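Local coordinates for protein lactaldehyde dehydrogenase (Methanocaldococcus jannaschii, PDB 3PQA) that oxidises lactaldehyde to lactate with NAD, which it prefers to NADP, serving the biosynthesis of coenzyme F420, at residues B[134-139]-B[159-164]. Sequence-based numbering, arbitrary orientation.
Sequences VGAITP and NVIVHH. With SO4 (sulfate ion), chain G.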
loop_
_atom_site.group_PDB
_atom_site.type_symbol
_atom_site.label_atom_id
_atom_site.label_comp_id
_atom_site.label_asym_id
_atom_site.label_seq_id
_atom_site.Cartn_x
_atom_site.Cartn_y
_atom_site.Cartn_z
ATOM N N VAL B 134 2.751 25.395 -7.878
ATOM C CA VAL B 134 1.691 24.739 -8.630
ATOM C C VAL B 134 0.893 25.824 -9.338
ATOM O O VAL B 134 0.331 26.718 -8.689
ATOM C CB VAL B 134 0.775 23.891 -7.712
ATOM C CG1 VAL B 134 -0.515 23.526 -8.433
ATOM C CG2 VAL B 134 1.508 22.629 -7.244
ATOM N N GLY B 135 0.851 25.728 -10.666
ATOM C CA GLY B 135 -0.007 26.588 -11.485
ATOM C C GLY B 135 -1.314 25.864 -11.747
ATOM O O GLY B 135 -1.344 24.908 -12.514
ATOM N N ALA B 136 -2.379 26.302 -11.080
ATOM C CA ALA B 136 -3.705 25.693 -11.203
ATOM C C ALA B 136 -4.551 26.521 -12.159
ATOM O O ALA B 136 -4.652 27.738 -12.020
ATOM C CB ALA B 136 -4.373 25.619 -9.832
ATOM N N ILE B 137 -5.132 25.869 -13.156
ATOM C CA ILE B 137 -5.984 26.571 -14.118
ATOM C C ILE B 137 -7.311 25.824 -14.127
ATOM O O ILE B 137 -7.354 24.646 -14.478
ATOM C CB ILE B 137 -5.309 26.670 -15.511
ATOM C CG1 ILE B 137 -3.967 27.431 -15.406
ATOM C CG2 ILE B 137 -6.250 27.332 -16.518
ATOM C CD1 ILE B 137 -3.147 27.445 -16.701
ATOM N N THR B 138 -8.369 26.506 -13.700
ATOM C CA THR B 138 -9.626 25.846 -13.375
ATOM C C THR B 138 -10.747 26.281 -14.309
ATOM O O THR B 138 -10.695 27.374 -14.870
ATOM C CB THR B 138 -10.028 26.103 -11.917
ATOM O OG1 THR B 138 -10.018 27.515 -11.656
ATOM C CG2 THR B 138 -9.041 25.399 -10.969
ATOM N N PRO B 139 -11.765 25.418 -14.482
ATOM C CA PRO B 139 -12.780 25.605 -15.497
ATOM C C PRO B 139 -14.018 26.331 -14.966
ATOM O O PRO B 139 -14.173 26.486 -13.758
ATOM C CB PRO B 139 -13.140 24.159 -15.853
ATOM C CG PRO B 139 -13.092 23.478 -14.564
ATOM C CD PRO B 139 -11.904 24.091 -13.835
ATOM N N ASN B 159 3.027 23.212 -1.364
ATOM C CA ASN B 159 3.253 24.015 -2.553
ATOM C C ASN B 159 2.701 25.419 -2.425
ATOM O O ASN B 159 1.676 25.628 -1.803
ATOM C CB ASN B 159 2.579 23.374 -3.756
ATOM C CG ASN B 159 3.167 22.038 -4.099
ATOM O OD1 ASN B 159 4.269 21.959 -4.628
ATOM N ND2 ASN B 159 2.434 20.977 -3.809
ATOM N N VAL B 160 3.396 26.372 -3.040
ATOM C CA VAL B 160 2.835 27.681 -3.327
ATOM C C VAL B 160 1.922 27.532 -4.551
ATOM O O VAL B 160 2.200 26.725 -5.441
ATOM C CB VAL B 160 3.977 28.681 -3.602
ATOM C CG1 VAL B 160 3.444 29.996 -4.158
ATOM C CG2 VAL B 160 4.759 28.924 -2.306
ATOM N N ILE B 161 0.847 28.315 -4.597
ATOM C CA ILE B 161 -0.121 28.230 -5.686
ATOM C C ILE B 161 -0.325 29.562 -6.441
ATOM O O ILE B 161 -0.504 30.610 -5.816
ATOM C CB ILE B 161 -1.479 27.787 -5.148
ATOM C CG1 ILE B 161 -1.350 26.471 -4.377
ATOM C CG2 ILE B 161 -2.502 27.664 -6.294
ATOM C CD1 ILE B 161 -2.521 26.228 -3.412
ATOM N N VAL B 162 -0.288 29.501 -7.773
ATOM C CA VAL B 162 -0.826 30.577 -8.615
ATOM C C VAL B 162 -1.992 29.994 -9.400
ATOM O O VAL B 162 -1.868 28.942 -10.049
ATOM C CB VAL B 162 0.235 31.233 -9.526
ATOM C CG1 VAL B 162 1.273 31.991 -8.669
ATOM C CG2 VAL B 162 0.923 30.216 -10.428
ATOM N N HIS B 163 -3.139 30.649 -9.295
ATOM C CA HIS B 163 -4.390 30.032 -9.703
ATOM C C HIS B 163 -5.153 30.967 -10.619
ATOM O O HIS B 163 -5.551 32.053 -10.189
ATOM C CB HIS B 163 -5.205 29.719 -8.440
ATOM C CG HIS B 163 -6.608 29.264 -8.709
ATOM N ND1 HIS B 163 -7.598 29.333 -7.756
ATOM C CD2 HIS B 163 -7.190 28.739 -9.816
ATOM C CE1 HIS B 163 -8.729 28.868 -8.260
ATOM N NE2 HIS B 163 -8.504 28.491 -9.506
ATOM N N HIS B 164 -5.331 30.553 -11.876
ATOM C CA HIS B 164 -6.207 31.261 -12.797
ATOM C C HIS B 164 -7.564 30.566 -12.950
ATOM O O HIS B 164 -7.633 29.463 -13.470
ATOM C CB HIS B 164 -5.569 31.429 -14.175
ATOM C CG HIS B 164 -6.501 32.041 -15.175
ATOM N ND1 HIS B 164 -6.766 33.394 -15.203
ATOM C CD2 HIS B 164 -7.289 31.483 -16.124
ATOM C CE1 HIS B 164 -7.648 33.647 -16.156
ATOM N NE2 HIS B 164 -7.980 32.505 -16.730
HETATM S S SO4 G . -10.646 32.574 -19.690
HETATM O O1 SO4 G . -12.050 32.185 -19.716
HETATM O O2 SO4 G . -10.476 33.918 -20.244
HETATM O O3 SO4 G . -10.190 32.566 -18.310
HETATM O O4 SO4 G . -9.860 31.641 -20.484
#
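Val134 to Thr138 and Val160 to His164 run parallel, their axes 4.7 Å apart at closest approach and inclined by 21°, and five backbone hydrogen bonds ladder them together, from Val134 N to Val160 O through to Thr138 N with His164 O. They belong to strands 122-138 and 160-165, the two strands of a right-handed beta-alpha-beta crossover through helix 145-156, in the Rossmann-like NAD-binding domain of the aldehyde dehydrogenase fold. At the start of the ladder Val134 CG2 lies 3.6 Å from Asn159 CG, packing against a carboxamide held by Gly132 and Met454. Val134, Ala136, Ile161 and His163 share one face. His163 has CG anti to the backbone N (chi1 171°), which carries the imidazole forward and across to Thr138 on the neighbouring strand. Thr138 OG1 and His163 NE2 share a hydrogen bond of 2.8 Å, at the ring edge and in its plane, while ND1 bonds to Tyr194 OH; both ring nitrogens are thus engaged and the ring's rotation is fixed. A leucine in place of His163 would probably leave the hydroxyls of Thr138 and Tyr194 without this buried partner and Thr138 freer to turn. On the opposite face, with Ile137 and Val162, His164 bonds through ND1 to Leu197 O, and its NE2 donates to O3 of a sulfate, probably from the crystallisation liquor, at 2.7 Å.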